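Local coordinates for decapping protein involved in mRNA degradation-Dcp1p (Saccharomyces cerevisiae, PDB 1Q67), which works with Dcp2 in the decapping complex that removes the 7-methylguanine cap from mRNA, a major step in yeast mRNA degradation, at residues N25-Y30 / V64-L69; I203-V208 / Q212-L217; I192-N195 / E199-G202. All blocks are in the same frame, centred on the assembly; numbering follows the deposited sequence.

Interaction 1 of 3, residues N25-Y30 / V64-L69; sequences NVIGRY and VLAIYL
Ile27 lays its CG2 methyl over one face of the Tyr68 ring, with CG2 4.1 Å from the ring centroid of Tyr68 and 17° off the ring normal. These values meet the definition of a CH-pi contact. The methyl is offset toward the rim, so its nearest ring atoms are CE2 and CZ, and the separation from Ile27 CG2 to Tyr68 CZ is 4.0 Å. The two side chains do not meet head-on but run antiparallel alongside each other. The second arm of Ile27 works separately: CG1 stands anti to the carbonyl carbon (chi1 -65°), which sends CD1 to Ala66, where Ile27 CD1 and Ala66 CB are 3.9 Å apart. One isoleucine thus spans two successive side chains on the same face of strand 64-70, while Ile67 between them points away, to the face against which helix 208-223 packs.

The backbone carrying Ile27 is a short turn before strand 34-41. Asn25 accepts a bond from the peptide three residues on, an Asx motif with Gly28 N to Asn25 OD1 at 3.0 Å; the donor sits above the carbonyl plane, 52° out of it. Tyr30 N also bonds to Ile27 O at 2.7 Å, and these bonds help to shape the turn from which the isoleucine projects. Ile34 of strand 34-41 touches both Ile27 and Tyr68, and Ile143 of strand 140-146 lies against Ala66 and Tyr68.

No hydrogen bond crosses between 25-30 and 64-69, and all three touching residues are buried. Between these two segments the packing is therefore purely apolar, methyl to ring and methyl to methyl, and depends on shape complementarity and burial, while the hydrogen bond of Tyr68 OH to Asp31, just beyond the turn, adds a directional tie to the same ring.

Interaction 2 of 3, residues I203-V208 / Q212-L217; sequences IWIHTV and QNIYEL
Ile205 pushes the end of its side chain into the forked end of Ile214, and this pair forms the tight part of the contact. Ile205 CD1 lies 3.9 Å from Ile214 CG2 and 4.0 Å from Ile214 CD1, so one methyl meets both branches of its partner while the two chains cross obliquely. Ile214 presents these branches because CG1 is anti to its backbone N (chi1 -159°), with CG2 between the backbone N and the carbonyl carbon. Both isoleucines are buried, and Leu65 of strand 64-70 and Val191 of strand 190-194, one from each sheet, touch both.

The other side is loose. Val208 and Gln212 are exposed; their side chains do not touch, and the nearest approach is between backbone atoms, Val208 O to Gln212 N at 4.2 Å, with no hydrogen bond assigned. Nearby, Arg211 NE bonds to Ile205 O, spanning the turn from strand to helix. Trp204 and His206 meet His43 of the second subunit through their rings.

A final strand that turns directly into a C-terminal helix, whose apolar face packs against residues of both sheets, is the capping arrangement of the PH-like beta sandwich, consistent with the family of this protein.

Interaction 3 of 3, residues I192-N195 / E199-G202; sequences IIKN and EVYG
A beta hairpin joins strand 190-194 to strand 200-205, and this contact is its loop end. The short strand segments run antiparallel, at 159° between their directions. Ile193 and Tyr201 form the hydrogen-bonded pair: Ile193 N to Tyr201 O and Tyr201 N to Ile193 O are both 2.9 Å, the second bond almost straight. Their side chains face Met155 of strand 152-157 in the other sheet, within the sandwich core. Nearer the turn, Asn195 N reaches Glu199 O at 2.6 Å and closes the ladder.

The flanking pairs, Ile192 with Gly202 and Lys194 with Val200, are non-hydrogen-bonded; the side chains of Ile192, Lys194 and Val200 point to the other face. There Ile192 CG2 and Val200 CG1 pack at 3.5 Å, beside Trp56 of strand 55-59. Bends in Lys194 at chi3 (72°) and chi4 (60°) bring NZ back to Asn195 O, 3.1 Å away; Cys181 O is its other acceptor. A methionine here would probably leave the Asn195 and Cys181 carbonyls without this shared donor, and the link between those two points of the chain would be lost.

At the turn, the Asn195 amide and Glu199 carboxylate lie side by side with nearly parallel planes. Asn195 ND2 is 2.9 Å from Glu199 OE2, but the angle is too poor for a hydrogen bond; Glu199 OE1 instead forms a salt bridge with Lys48. The same Asn195 ND2 lies at the edge of the Tyr201 ring, in its plane, 3.8 Å from Tyr201 CE1.

In the fold
Along the chain the order is interaction 1, then interaction 3, then interaction 2. Interactions 3 and 2 follow directly on strand 200-205: the hairpin of strands 190-194 and 200-205 includes its start, and its end runs into helix 208-223. Their centres are about 14 Å apart, and Ile203 CD1 meets Ile193 CD1 at 3.9 Å. Interaction 1 belongs to the other sheet, through strand 64-70, with its centre about 17 Å from that of interaction 2 and about 20 Å from that of interaction 3. Leu65 and Ile67 bridge interactions 1 and 2 by packing on Ile214, whereas interactions 1 and 3 do not touch. The C-terminal helix thus links the two sheets of the sandwich.

Interaction 1 of 3, residues N25-Y30 / V64-L69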
loop_
_atom_site.group_PDB
_atom_site.type_symbol
_atom_site.label_atom_id
_atom_site.label_comp_id
_atom_site.label_asym_id
_atom_site.label_seq_id
_atom_site.Cartn_x
_atom_site.Cartn_y
_atom_site.Cartn_z
ATOM N N ASN B 25 17.400 8.132 12.729
ATOM C CA ASN B 25 17.655 8.556 11.352
ATOM C C ASN B 25 17.765 7.326 10.463
ATOM O O ASN B 25 18.851 6.948 10.038
ATOM C CB ASN B 25 18.943 9.392 11.265
ATOM C CG ASN B 25 19.303 9.777 9.827
ATOM O OD1 ASN B 25 18.446 9.778 8.931
ATOM N ND2 ASN B 25 20.570 10.117 9.604
ATOM N N VAL B 26 16.624 6.701 10.198
ATOM C CA VAL B 26 16.562 5.505 9.364
ATOM C C VAL B 26 16.820 5.794 7.882
ATOM O O VAL B 26 17.381 4.955 7.170
ATOM C CB VAL B 26 15.174 4.801 9.514
ATOM C CG1 VAL B 26 14.052 5.766 9.163
ATOM C CG2 VAL B 26 15.100 3.571 8.623
ATOM N N ILE B 27 16.407 6.971 7.408
ATOM C CA ILE B 27 16.625 7.319 6.005
ATOM C C ILE B 27 18.120 7.318 5.737
ATOM O O ILE B 27 18.593 6.797 4.722
ATOM C CB ILE B 27 16.068 8.727 5.662
ATOM C CG1 ILE B 27 14.540 8.730 5.803
ATOM C CG2 ILE B 27 16.483 9.119 4.237
ATOM C CD1 ILE B 27 13.918 10.119 5.800
ATOM N N GLY B 28 18.852 7.904 6.673
ATOM C CA GLY B 28 20.294 7.992 6.560
ATOM C C GLY B 28 21.007 6.682 6.298
ATOM O O GLY B 28 22.134 6.686 5.806
ATOM N N ARG B 29 20.373 5.559 6.618
ATOM C CA ARG B 29 21.010 4.277 6.372
ATOM C C ARG B 29 20.835 3.813 4.937
ATOM O O ARG B 29 21.509 2.883 4.489
ATOM C CB ARG B 29 20.480 3.223 7.337
ATOM C CG ARG B 29 20.942 3.467 8.755
ATOM C CD ARG B 29 20.771 2.242 9.595
ATOM N NE ARG B 29 21.626 2.297 10.773
ATOM C CZ ARG B 29 21.776 1.286 11.621
ATOM N NH1 ARG B 29 21.122 0.151 11.408
ATOM N NH2 ARG B 29 22.582 1.406 12.670
ATOM N N TYR B 30 19.929 4.455 4.211
ATOM C CA TYR B 30 19.715 4.090 2.818
ATOM C C TYR B 30 20.253 5.183 1.903
ATOM O O TYR B 30 20.734 4.892 0.818
ATOM C CB TYR B 30 18.232 3.832 2.556
ATOM C CG TYR B 30 17.668 2.795 3.496
ATOM C CD1 TYR B 30 16.964 3.176 4.636
ATOM C CD2 TYR B 30 17.903 1.432 3.288
ATOM C CE1 TYR B 30 16.512 2.240 5.549
ATOM C CE2 TYR B 30 17.454 0.478 4.205
ATOM C CZ TYR B 30 16.760 0.895 5.335
ATOM O OH TYR B 30 16.324 -0.017 6.269
ATOM N N VAL B 64 5.716 4.754 5.272
ATOM C CA VAL B 64 6.067 6.127 5.581
ATOM C C VAL B 64 6.689 6.814 4.364
ATOM O O VAL B 64 7.609 6.282 3.733
ATOM C CB VAL B 64 7.055 6.200 6.761
ATOM C CG1 VAL B 64 7.357 7.655 7.086
ATOM C CG2 VAL B 64 6.460 5.516 7.988
ATOM N N LEU B 65 6.171 7.995 4.045
ATOM C CA LEU B 65 6.654 8.776 2.919
ATOM C C LEU B 65 7.349 10.012 3.463
ATOM O O LEU B 65 6.788 10.732 4.285
ATOM C CB LEU B 65 5.485 9.189 2.016
ATOM C CG LEU B 65 5.693 10.314 0.985
ATOM C CD1 LEU B 65 6.739 9.919 -0.038
ATOM C CD2 LEU B 65 4.371 10.591 0.289
ATOM N N ALA B 66 8.577 10.251 3.020
ATOM C CA ALA B 66 9.307 11.422 3.475
ATOM C C ALA B 66 9.983 12.133 2.313
ATOM O O ALA B 66 10.369 11.501 1.330
ATOM C CB ALA B 66 10.362 11.027 4.512
ATOM N N ILE B 67 10.109 13.450 2.445
ATOM C CA ILE B 67 10.780 14.289 1.466
ATOM C C ILE B 67 11.842 15.007 2.278
ATOM O O ILE B 67 11.558 15.586 3.329
ATOM C CB ILE B 67 9.821 15.286 0.821
ATOM C CG1 ILE B 67 8.846 14.514 -0.069
ATOM C CG2 ILE B 67 10.602 16.316 -0.000
ATOM C CD1 ILE B 67 7.710 15.335 -0.555
ATOM N N TYR B 68 13.075 14.958 1.802
ATOM C CA TYR B 68 14.156 15.549 2.563
ATOM C C TYR B 68 15.197 16.227 1.689
ATOM O O TYR B 68 15.307 15.948 0.497
ATOM C CB TYR B 68 14.816 14.442 3.385
ATOM C CG TYR B 68 15.272 13.293 2.521
ATOM C CD1 TYR B 68 16.588 13.218 2.071
ATOM C CD2 TYR B 68 14.384 12.289 2.129
ATOM C CE1 TYR B 68 17.014 12.174 1.264
ATOM C CE2 TYR B 68 14.800 11.236 1.306
ATOM C CZ TYR B 68 16.125 11.190 0.886
ATOM O OH TYR B 68 16.575 10.153 0.097
ATOM N N LEU B 69 15.965 17.106 2.315
ATOM C CA LEU B 69 17.019 17.844 1.642
ATOM C C LEU B 69 18.302 17.026 1.699
ATOM O O LEU B 69 18.630 16.433 2.729
ATOM C CB LEU B 69 17.218 19.201 2.319
ATOM C CG LEU B 69 18.181 20.165 1.614
ATOM C CD1 LEU B 69 17.743 21.607 1.852
ATOM C CD2 LEU B 69 19.589 19.933 2.117
#

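Interaction 2 of 3, residues I203-V208 / Q212-L217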
loop_
_atom_site.group_PDB
_atom_site.type_symbol
_atom_site.label_atom_id
_atom_site.label_comp_id
_atom_site.label_asym_id
_atom_site.label_seq_id
_atom_site.Cartn_x
_atom_site.Cartn_y
_atom_site.Cartn_z
ATOM N N ILE B 203 0.703 8.670 -5.934
ATOM C CA ILE B 203 0.863 8.341 -4.533
ATOM C C ILE B 203 -0.429 8.614 -3.779
ATOM O O ILE B 203 -0.884 9.755 -3.724
ATOM C CB ILE B 203 2.004 9.161 -3.880
ATOM C CG1 ILE B 203 3.317 8.951 -4.641
ATOM C CG2 ILE B 203 2.191 8.722 -2.430
ATOM C CD1 ILE B 203 4.456 9.831 -4.144
ATOM N N TRP B 204 -1.028 7.560 -3.221
ATOM C CA TRP B 204 -2.252 7.713 -2.437
ATOM C C TRP B 204 -1.805 7.989 -1.011
ATOM O O TRP B 204 -1.055 7.209 -0.428
ATOM C CB TRP B 204 -3.106 6.437 -2.451
ATOM C CG TRP B 204 -4.352 6.582 -1.615
ATOM C CD1 TRP B 204 -5.498 7.235 -1.965
ATOM C CD2 TRP B 204 -4.529 6.170 -0.250
ATOM N NE1 TRP B 204 -6.372 7.264 -0.905
ATOM C CE2 TRP B 204 -5.805 6.614 0.161
ATOM C CE3 TRP B 204 -3.734 5.463 0.666
ATOM C CZ2 TRP B 204 -6.305 6.385 1.455
ATOM C CZ3 TRP B 204 -4.235 5.230 1.960
ATOM C CH2 TRP B 204 -5.508 5.689 2.336
ATOM N N ILE B 205 -2.263 9.097 -0.449
ATOM C CA ILE B 205 -1.888 9.451 0.906
ATOM C C ILE B 205 -3.118 9.453 1.812
ATOM O O ILE B 205 -4.108 10.120 1.528
ATOM C CB ILE B 205 -1.204 10.831 0.938
ATOM C CG1 ILE B 205 0.080 10.783 0.094
ATOM C CG2 ILE B 205 -0.900 11.226 2.375
ATOM C CD1 ILE B 205 0.788 12.118 -0.044
ATOM N N HIS B 206 -3.043 8.691 2.900
ATOM C CA HIS B 206 -4.158 8.583 3.831
ATOM C C HIS B 206 -4.538 9.900 4.507
ATOM O O HIS B 206 -5.711 10.254 4.539
ATOM C CB HIS B 206 -3.865 7.530 4.899
ATOM C CG HIS B 206 -5.051 7.211 5.753
ATOM N ND1 HIS B 206 -6.150 6.531 5.273
ATOM C CD2 HIS B 206 -5.345 7.548 7.030
ATOM C CE1 HIS B 206 -7.072 6.468 6.216
ATOM N NE2 HIS B 206 -6.609 7.078 7.292
ATOM N N THR B 207 -3.563 10.619 5.056
ATOM C CA THR B 207 -3.863 11.894 5.704
ATOM C C THR B 207 -4.276 12.881 4.614
ATOM O O THR B 207 -3.445 13.339 3.831
ATOM C CB THR B 207 -2.637 12.454 6.462
ATOM O OG1 THR B 207 -2.171 11.482 7.408
ATOM C CG2 THR B 207 -3.009 13.730 7.212
ATOM N N VAL B 208 -5.566 13.194 4.570
ATOM C CA VAL B 208 -6.112 14.099 3.567
ATOM C C VAL B 208 -5.318 15.383 3.390
ATOM O O VAL B 208 -4.813 15.653 2.304
ATOM C CB VAL B 208 -7.575 14.479 3.892
ATOM C CG1 VAL B 208 -8.123 15.421 2.818
ATOM C CG2 VAL B 208 -8.431 13.218 3.987
ATOM N N GLN B 212 -2.273 17.989 -0.138
ATOM C CA GLN B 212 -2.074 19.352 -0.602
ATOM C C GLN B 212 -0.711 19.873 -0.147
ATOM O O GLN B 212 -0.018 20.567 -0.892
ATOM C CB GLN B 212 -3.188 20.257 -0.067
ATOM C CG GLN B 212 -3.503 21.417 -0.981
ATOM C CD GLN B 212 -4.032 20.957 -2.332
ATOM O OE1 GLN B 212 -3.847 21.626 -3.345
ATOM N NE2 GLN B 212 -4.700 19.813 -2.347
ATOM N N ASN B 213 -0.322 19.532 1.076
ATOM C CA ASN B 213 0.962 19.971 1.603
ATOM C C ASN B 213 2.164 19.377 0.871
ATOM O O ASN B 213 3.172 20.055 0.691
ATOM C CB ASN B 213 1.056 19.646 3.094
ATOM C CG ASN B 213 0.154 20.526 3.931
ATOM O OD1 ASN B 213 -1.020 20.714 3.608
ATOM N ND2 ASN B 213 0.693 21.073 5.014
ATOM N N ILE B 214 2.074 18.116 0.455
ATOM C CA ILE B 214 3.193 17.501 -0.245
ATOM C C ILE B 214 3.261 18.102 -1.653
ATOM O O ILE B 214 4.338 18.349 -2.188
ATOM C CB ILE B 214 3.050 15.951 -0.320
ATOM C CG1 ILE B 214 4.421 15.326 -0.576
ATOM C CG2 ILE B 214 2.129 15.539 -1.462
ATOM C CD1 ILE B 214 4.409 13.809 -0.683
ATOM N N TYR B 215 2.094 18.347 -2.237
ATOM C CA TYR B 215 2.010 18.941 -3.562
ATOM C C TYR B 215 2.670 20.324 -3.542
ATOM O O TYR B 215 3.438 20.677 -4.436
ATOM C CB TYR B 215 0.538 19.073 -3.978
ATOM C CG TYR B 215 0.319 20.061 -5.101
ATOM C CD1 TYR B 215 0.774 19.798 -6.391
ATOM C CD2 TYR B 215 -0.287 21.290 -4.852
ATOM C CE1 TYR B 215 0.636 20.740 -7.407
ATOM C CE2 TYR B 215 -0.428 22.239 -5.857
ATOM C CZ TYR B 215 0.037 21.961 -7.129
ATOM O OH TYR B 215 -0.065 22.922 -8.108
ATOM N N GLU B 216 2.363 21.093 -2.503
ATOM C CA GLU B 216 2.898 22.443 -2.340
ATOM C C GLU B 216 4.412 22.431 -2.126
ATOM O O GLU B 216 5.134 23.267 -2.672
ATOM C CB GLU B 216 2.226 23.127 -1.145
ATOM C CG GLU B 216 1.701 24.516 -1.430
ATOM C CD GLU B 216 0.384 24.495 -2.165
ATOM O OE1 GLU B 216 -0.596 23.987 -1.580
ATOM O OE2 GLU B 216 0.323 24.981 -3.317
ATOM N N LEU B 217 4.894 21.490 -1.318
ATOM C CA LEU B 217 6.324 21.392 -1.067
ATOM C C LEU B 217 7.107 21.002 -2.324
ATOM O O LEU B 217 8.106 21.630 -2.657
ATOM C CB LEU B 217 6.605 20.378 0.043
ATOM C CG LEU B 217 8.081 20.041 0.271
ATOM C CD1 LEU B 217 8.831 21.301 0.691
ATOM C CD2 LEU B 217 8.206 18.956 1.344
#

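Interaction 3 of 3, residues I192-N195 / E199-G202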
loop_
_atom_site.group_PDB
_atom_site.type_symbol
_atom_site.label_atom_id
_atom_site.label_comp_id
_atom_site.label_asym_id
_atom_site.label_seq_id
_atom_site.Cartn_x
_atom_site.Cartn_y
_atom_site.Cartn_z
ATOM N N ILE B 192 0.210 13.096 -8.099
ATOM C CA ILE B 192 0.856 12.579 -9.293
ATOM C C ILE B 192 2.193 13.252 -9.552
ATOM O O ILE B 192 2.278 14.474 -9.661
ATOM C CB ILE B 192 -0.090 12.748 -10.503
ATOM C CG1 ILE B 192 -1.367 11.942 -10.241
ATOM C CG2 ILE B 192 0.585 12.289 -11.785
ATOM C CD1 ILE B 192 -2.437 12.080 -11.302
ATOM N N ILE B 193 3.240 12.441 -9.637
ATOM C CA ILE B 193 4.578 12.948 -9.858
ATOM C C ILE B 193 5.185 12.425 -11.152
ATOM O O ILE B 193 5.175 11.216 -11.416
ATOM C CB ILE B 193 5.505 12.580 -8.676
ATOM C CG1 ILE B 193 5.013 13.267 -7.400
ATOM C CG2 ILE B 193 6.939 13.002 -8.974
ATOM C CD1 ILE B 193 5.822 12.926 -6.170
ATOM N N LYS B 194 5.702 13.353 -11.957
ATOM C CA LYS B 194 6.339 13.007 -13.218
ATOM C C LYS B 194 7.850 13.036 -13.007
ATOM O O LYS B 194 8.412 14.013 -12.514
ATOM C CB LYS B 194 5.940 13.989 -14.326
ATOM C CG LYS B 194 6.307 13.508 -15.729
ATOM C CD LYS B 194 6.078 14.581 -16.786
ATOM C CE LYS B 194 7.125 15.692 -16.686
ATOM N NZ LYS B 194 8.523 15.167 -16.877
ATOM N N ASN B 195 8.467 11.924 -13.376
ATOM C CA ASN B 195 9.898 11.644 -13.283
ATOM C C ASN B 195 10.735 12.547 -14.191
ATOM O O ASN B 195 10.197 13.254 -15.044
ATOM C CB ASN B 195 10.125 10.194 -13.743
ATOM C CG ASN B 195 11.281 9.536 -13.061
ATOM O OD1 ASN B 195 12.202 10.203 -12.578
ATOM N ND2 ASN B 195 11.259 8.211 -13.022
ATOM N N GLU B 199 8.418 9.433 -16.488
ATOM C CA GLU B 199 7.623 8.331 -15.942
ATOM C C GLU B 199 6.664 8.950 -14.936
ATOM O O GLU B 199 7.028 9.877 -14.215
ATOM C CB GLU B 199 8.514 7.297 -15.255
ATOM C CG GLU B 199 9.548 6.707 -16.180
ATOM C CD GLU B 199 10.436 5.702 -15.490
ATOM O OE1 GLU B 199 10.035 4.523 -15.401
ATOM O OE2 GLU B 199 11.532 6.097 -15.029
ATOM N N VAL B 200 5.440 8.442 -14.898
ATOM C CA VAL B 200 4.421 8.973 -14.006
ATOM C C VAL B 200 4.041 8.043 -12.846
ATOM O O VAL B 200 3.649 6.896 -13.051
ATOM C CB VAL B 200 3.149 9.325 -14.808
ATOM C CG1 VAL B 200 2.080 9.863 -13.883
ATOM C CG2 VAL B 200 3.487 10.352 -15.894
ATOM N N TYR B 201 4.165 8.556 -11.628
ATOM C CA TYR B 201 3.816 7.793 -10.434
ATOM C C TYR B 201 2.644 8.461 -9.747
ATOM O O TYR B 201 2.455 9.676 -9.858
ATOM C CB TYR B 201 4.985 7.721 -9.440
ATOM C CG TYR B 201 6.166 6.928 -9.931
ATOM C CD1 TYR B 201 7.147 7.520 -10.731
ATOM C CD2 TYR B 201 6.297 5.573 -9.620
ATOM C CE1 TYR B 201 8.229 6.784 -11.210
ATOM C CE2 TYR B 201 7.372 4.831 -10.095
ATOM C CZ TYR B 201 8.332 5.445 -10.890
ATOM O OH TYR B 201 9.392 4.713 -11.370
ATOM N N GLY B 202 1.851 7.650 -9.053
ATOM C CA GLY B 202 0.712 8.154 -8.310
ATOM C C GLY B 202 0.898 7.741 -6.856
ATOM O O GLY B 202 1.234 6.594 -6.566
#